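Local coordinates for protein tyrocidine synthase 2 (Brevibacillus parabrevis, PDB 6TA8) that belongs to the synthase family of large modular proteins and carries a condensation domain, at residues S26-P39 against K196-L208. Sequence-based numbering, arbitrary orientation.
Sequences SEQGVVEGEIALTP and KKTDSFKDWAAQL
Strand-on-helix packing, extended by a polar loop-on-loop seam, joins the N-terminal segment 26-39 of this condensation domain to residues 196-208, the loop into helix 201-212 and its first turns. Strand 33-35, an outermost strand of a small antiparallel sheet, crosses residues 201-208 of the helix at 48°, and Ile35 is the main apolar side chain of the strand in the contact. Its CG2, anti to the backbone N, rests 3.7 Å from Ala205 CB, while CD1 lies against CB of Lys202. Further along, Thr38 CG2 comes obliquely upon the Phe201 ring, 3.5 Å from CZ; Phe323 meets the same ring edge-to-face. Pro39 CD meets the branch atom CD2 of Leu208, the two side chains reaching toward each other beside Ile362 of helix 359-365. Lys202, its chain extended beyond CG, passes obliquely across the side chains of Ile35 and Val31: its CD touches Val31 CG1, and its NZ reaches Glu32 O at 3.2 Å, nearly along the C=O axis. Ser200 caps the helix, its OG accepting from Asp203 N, and its CB packs on Val31 CG2.

At the loop end the Gln28 amide, brought round by the bend at chi2 (-57°), pairs with both backbone polar atoms of Lys197. OE1 accepts from Lys197 N on an in-plane lone pair, and NE2 donates to Lys197 O by a fairly straight bond (164°); a further, more bent bond from NE2 to Ser26 O, its donor above that carbonyl plane, helps keep the amide turned this way. The Lys197 chain slides past Gln28 in the opposite direction, and its ammonium, salt-bridged to Asp84, donates to Gly29 O from above the carbonyl plane, NZ to O 2.6 Å.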
loop_
_atom_site.group_PDB
_atom_site.type_symbol
_atom_site.label_atom_id
_atom_site.label_comp_id
_atom_site.label_asym_id
_atom_site.label_seq_id
_atom_site.Cartn_x
_atom_site.Cartn_y
_atom_site.Cartn_z
ATOM N N SER A 26 14.220 16.246 -15.088
ATOM C CA SER A 26 12.818 16.300 -14.684
ATOM C C SER A 26 12.216 17.671 -14.976
ATOM O O SER A 26 12.659 18.682 -14.434
ATOM C CB SER A 26 12.674 15.968 -13.197
ATOM O OG SER A 26 13.174 14.673 -12.910
ATOM N N GLU A 27 11.201 17.695 -15.836
ATOM C CA GLU A 27 10.560 18.951 -16.196
ATOM C C GLU A 27 9.693 19.463 -15.050
ATOM O O GLU A 27 9.180 18.693 -14.233
ATOM C CB GLU A 27 9.715 18.775 -17.459
ATOM C CG GLU A 27 10.501 18.278 -18.664
ATOM C CD GLU A 27 9.654 18.188 -19.918
ATOM O OE1 GLU A 27 10.165 18.520 -21.008
ATOM O OE2 GLU A 27 8.476 17.783 -19.814
ATOM N N GLN A 28 9.533 20.785 -14.997
ATOM C CA GLN A 28 8.785 21.444 -13.935
ATOM C C GLN A 28 7.453 22.006 -14.414
ATOM O O GLN A 28 6.762 22.679 -13.642
ATOM C CB GLN A 28 9.631 22.557 -13.313
ATOM C CG GLN A 28 11.032 22.117 -12.926
ATOM C CD GLN A 28 11.023 20.948 -11.961
ATOM O OE1 GLN A 28 10.333 20.977 -10.942
ATOM N NE2 GLN A 28 11.791 19.912 -12.278
ATOM N N GLY A 29 7.077 21.749 -15.662
ATOM C CA GLY A 29 5.822 22.231 -16.199
ATOM C C GLY A 29 4.651 21.362 -15.787
ATOM O O GLY A 29 4.723 20.570 -14.844
ATOM N N VAL A 30 3.551 21.523 -16.516
ATOM C CA VAL A 30 2.329 20.762 -16.285
ATOM C C VAL A 30 2.271 19.640 -17.310
ATOM O O VAL A 30 2.277 19.892 -18.522
ATOM C CB VAL A 30 1.086 21.662 -16.367
ATOM C CG1 VAL A 30 -0.169 20.825 -16.562
ATOM C CG2 VAL A 30 0.974 22.515 -15.113
ATOM N N VAL A 31 2.220 18.402 -16.830
ATOM C CA VAL A 31 2.251 17.226 -17.691
ATOM C C VAL A 31 0.831 16.883 -18.118
ATOM O O VAL A 31 -0.092 16.872 -17.295
ATOM C CB VAL A 31 2.914 16.039 -16.973
ATOM C CG1 VAL A 31 3.320 14.973 -17.978
ATOM C CG2 VAL A 31 4.120 16.510 -16.173
ATOM N N GLU A 32 0.654 16.607 -19.410
ATOM C CA GLU A 32 -0.643 16.245 -19.961
ATOM C C GLU A 32 -0.468 15.106 -20.955
ATOM O O GLU A 32 0.641 14.818 -21.412
ATOM C CB GLU A 32 -1.325 17.439 -20.649
ATOM C CG GLU A 32 -1.400 18.704 -19.804
ATOM C CD GLU A 32 -1.964 19.885 -20.569
ATOM O OE1 GLU A 32 -3.082 19.766 -21.111
ATOM O OE2 GLU A 32 -1.286 20.933 -20.628
ATOM N N GLY A 33 -1.578 14.456 -21.282
ATOM C CA GLY A 33 -1.611 13.437 -22.313
ATOM C C GLY A 33 -1.835 12.047 -21.740
ATOM O O GLY A 33 -1.965 11.844 -20.532
ATOM N N GLU A 34 -1.874 11.081 -22.655
ATOM C CA GLU A 34 -2.108 9.692 -22.283
ATOM C C GLU A 34 -0.868 9.091 -21.630
ATOM O O GLU A 34 0.266 9.389 -22.016
ATOM C CB GLU A 34 -2.500 8.873 -23.514
ATOM C CG GLU A 34 -2.290 7.372 -23.367
ATOM C CD GLU A 34 -3.265 6.552 -24.186
ATOM O OE1 GLU A 34 -3.926 7.127 -25.077
ATOM O OE2 GLU A 34 -3.370 5.334 -23.937
ATOM N N ILE A 35 -1.093 8.246 -20.625
ATOM C CA ILE A 35 -0.039 7.480 -19.971
ATOM C C ILE A 35 -0.359 6.000 -20.121
ATOM O O ILE A 35 -1.526 5.602 -20.188
ATOM C CB ILE A 35 0.108 7.864 -18.482
ATOM C CG1 ILE A 35 0.077 9.383 -18.317
ATOM C CG2 ILE A 35 1.389 7.290 -17.897
ATOM C CD1 ILE A 35 0.242 9.845 -16.887
ATOM N N ALA A 36 0.688 5.183 -20.187
ATOM C CA ALA A 36 0.516 3.739 -20.257
ATOM C C ALA A 36 0.229 3.169 -18.874
ATOM O O ALA A 36 0.662 3.709 -17.851
ATOM C CB ALA A 36 1.757 3.076 -20.852
ATOM N N LEU A 37 -0.510 2.063 -18.850
ATOM C CA LEU A 37 -0.893 1.427 -17.595
ATOM C C LEU A 37 0.293 0.658 -17.023
ATOM O O LEU A 37 0.869 -0.202 -17.698
ATOM C CB LEU A 37 -2.085 0.497 -17.812
ATOM C CG LEU A 37 -3.445 1.142 -18.093
ATOM C CD1 LEU A 37 -4.473 0.082 -18.455
ATOM C CD2 LEU A 37 -3.913 1.959 -16.900
ATOM N N THR A 38 0.655 0.967 -15.780
ATOM C CA THR A 38 1.707 0.239 -15.096
ATOM C C THR A 38 1.207 -1.153 -14.706
ATOM O O THR A 38 -0.000 -1.408 -14.711
ATOM C CB THR A 38 2.168 1.015 -13.862
ATOM O OG1 THR A 38 1.071 1.186 -12.958
ATOM C CG2 THR A 38 2.704 2.378 -14.265
ATOM N N PRO A 39 2.120 -2.082 -14.389
ATOM C CA PRO A 39 1.673 -3.441 -14.028
ATOM C C PRO A 39 0.673 -3.480 -12.885
ATOM O O PRO A 39 -0.299 -4.244 -12.950
ATOM C CB PRO A 39 2.985 -4.146 -13.657
ATOM C CG PRO A 39 4.015 -3.450 -14.462
ATOM C CD PRO A 39 3.586 -2.009 -14.528
ATOM N N LYS A 196 11.002 21.171 -5.887
ATOM C CA LYS A 196 11.079 20.908 -7.317
ATOM C C LYS A 196 10.468 19.552 -7.654
ATOM O O LYS A 196 10.541 18.599 -6.873
ATOM C CB LYS A 196 12.533 20.958 -7.788
ATOM C CG LYS A 196 13.169 22.336 -7.705
ATOM C CD LYS A 196 12.618 23.268 -8.773
ATOM C CE LYS A 196 13.288 24.631 -8.715
ATOM N NZ LYS A 196 13.012 25.329 -7.429
ATOM N N LYS A 197 9.856 19.475 -8.832
ATOM C CA LYS A 197 9.245 18.232 -9.276
ATOM C C LYS A 197 10.312 17.212 -9.649
ATOM O O LYS A 197 11.315 17.539 -10.289
ATOM C CB LYS A 197 8.335 18.476 -10.481
ATOM C CG LYS A 197 7.150 19.389 -10.224
ATOM C CD LYS A 197 6.191 19.347 -11.403
ATOM C CE LYS A 197 5.093 20.385 -11.273
ATOM N NZ LYS A 197 4.069 20.221 -12.342
ATOM N N THR A 198 10.089 15.967 -9.245
ATOM C CA THR A 198 10.908 14.857 -9.705
ATOM C C THR A 198 10.326 14.345 -11.024
ATOM O O THR A 198 9.560 15.047 -11.689
ATOM C CB THR A 198 10.987 13.779 -8.620
ATOM O OG1 THR A 198 9.686 13.562 -8.061
ATOM C CG2 THR A 198 11.944 14.207 -7.516
ATOM N N ASP A 199 10.674 13.124 -11.419
ATOM C CA ASP A 199 10.182 12.585 -12.679
ATOM C C ASP A 199 8.680 12.345 -12.600
ATOM O O ASP A 199 8.180 11.781 -11.622
ATOM C CB ASP A 199 10.913 11.291 -13.027
ATOM C CG ASP A 199 12.343 11.534 -13.473
ATOM O OD1 ASP A 199 12.605 12.596 -14.077
ATOM O OD2 ASP A 199 13.204 10.665 -13.222
ATOM N N SER A 200 7.961 12.784 -13.628
ATOM C CA SER A 200 6.518 12.621 -13.663
ATOM C C SER A 200 6.146 11.145 -13.781
ATOM O O SER A 200 6.943 10.305 -14.211
ATOM C CB SER A 200 5.918 13.403 -14.831
ATOM O OG SER A 200 6.273 12.816 -16.071
ATOM N N PHE A 201 4.910 10.835 -13.382
ATOM C CA PHE A 201 4.402 9.477 -13.537
ATOM C C PHE A 201 4.263 9.087 -15.002
ATOM O O PHE A 201 4.295 7.892 -15.319
ATOM C CB PHE A 201 3.056 9.332 -12.825
ATOM C CG PHE A 201 2.572 7.913 -12.733
ATOM C CD1 PHE A 201 3.067 7.061 -11.759
ATOM C CD2 PHE A 201 1.624 7.431 -13.620
ATOM C CE1 PHE A 201 2.626 5.754 -11.673
ATOM C CE2 PHE A 201 1.180 6.126 -13.539
ATOM C CZ PHE A 201 1.681 5.287 -12.563
ATOM N N LYS A 202 4.107 10.065 -15.897
ATOM C CA LYS A 202 4.095 9.767 -17.324
ATOM C C LYS A 202 5.477 9.342 -17.807
ATOM O O LYS A 202 5.598 8.438 -18.643
ATOM C CB LYS A 202 3.599 10.983 -18.108
ATOM C CG LYS A 202 3.573 10.788 -19.615
ATOM C CD LYS A 202 3.294 12.098 -20.335
ATOM C CE LYS A 202 3.327 11.917 -21.845
ATOM N NZ LYS A 202 3.196 13.217 -22.561
ATOM N N ASP A 203 6.531 9.977 -17.289
ATOM C CA ASP A 203 7.888 9.596 -17.667
ATOM C C ASP A 203 8.276 8.243 -17.084
ATOM O O ASP A 203 9.008 7.481 -17.724
ATOM C CB ASP A 203 8.882 10.666 -17.217
ATOM C CG ASP A 203 8.740 11.959 -17.994
ATOM O OD1 ASP A 203 8.297 11.909 -19.162
ATOM O OD2 ASP A 203 9.075 13.027 -17.436
ATOM N N TRP A 204 7.800 7.931 -15.877
ATOM C CA TRP A 204 8.109 6.643 -15.266
ATOM C C TRP A 204 7.489 5.497 -16.056
ATOM O O TRP A 204 8.159 4.502 -16.357
ATOM C CB TRP A 204 7.630 6.623 -13.813
ATOM C CG TRP A 204 7.689 5.269 -13.173
ATOM C CD1 TRP A 204 6.699 4.329 -13.146
ATOM C CD2 TRP A 204 8.796 4.704 -12.458
ATOM N NE1 TRP A 204 7.122 3.214 -12.465
ATOM C CE2 TRP A 204 8.407 3.419 -12.031
ATOM C CE3 TRP A 204 10.079 5.160 -12.142
ATOM C CZ2 TRP A 204 9.253 2.586 -11.305
ATOM C CZ3 TRP A 204 10.918 4.332 -11.420
ATOM C CH2 TRP A 204 10.501 3.059 -11.010
ATOM N N ALA A 205 6.204 5.619 -16.403
ATOM C CA ALA A 205 5.543 4.569 -17.170
ATOM C C ALA A 205 6.116 4.452 -18.576
ATOM O O ALA A 205 6.138 3.355 -19.145
ATOM C CB ALA A 205 4.037 4.827 -17.230
ATOM N N ALA A 206 6.573 5.566 -19.154
ATOM C CA ALA A 206 7.224 5.505 -20.457
ATOM C C ALA A 206 8.570 4.795 -20.365
ATOM O O ALA A 206 8.913 3.987 -21.235
ATOM C CB ALA A 206 7.396 6.912 -21.025
ATOM N N GLN A 207 9.346 5.088 -19.320
ATOM C CA GLN A 207 10.614 4.395 -19.126
ATOM C C GLN A 207 10.395 2.956 -18.674
ATOM O O GLN A 207 11.250 2.094 -18.909
ATOM C CB GLN A 207 11.474 5.159 -18.115
ATOM C CG GLN A 207 12.809 4.507 -17.776
ATOM C CD GLN A 207 13.612 4.127 -19.005
ATOM O OE1 GLN A 207 13.713 4.896 -19.961
ATOM N NE2 GLN A 207 14.190 2.933 -18.984
ATOM N N LEU A 208 9.253 2.675 -18.040
ATOM C CA LEU A 208 8.978 1.322 -17.572
ATOM C C LEU A 208 8.812 0.346 -18.730
ATOM O O LEU A 208 9.157 -0.834 -18.597
ATOM C CB LEU A 208 7.730 1.319 -16.690
ATOM C CG LEU A 208 7.565 0.157 -15.711
ATOM C CD1 LEU A 208 8.750 0.070 -14.765
ATOM C CD2 LEU A 208 6.274 0.317 -14.933
#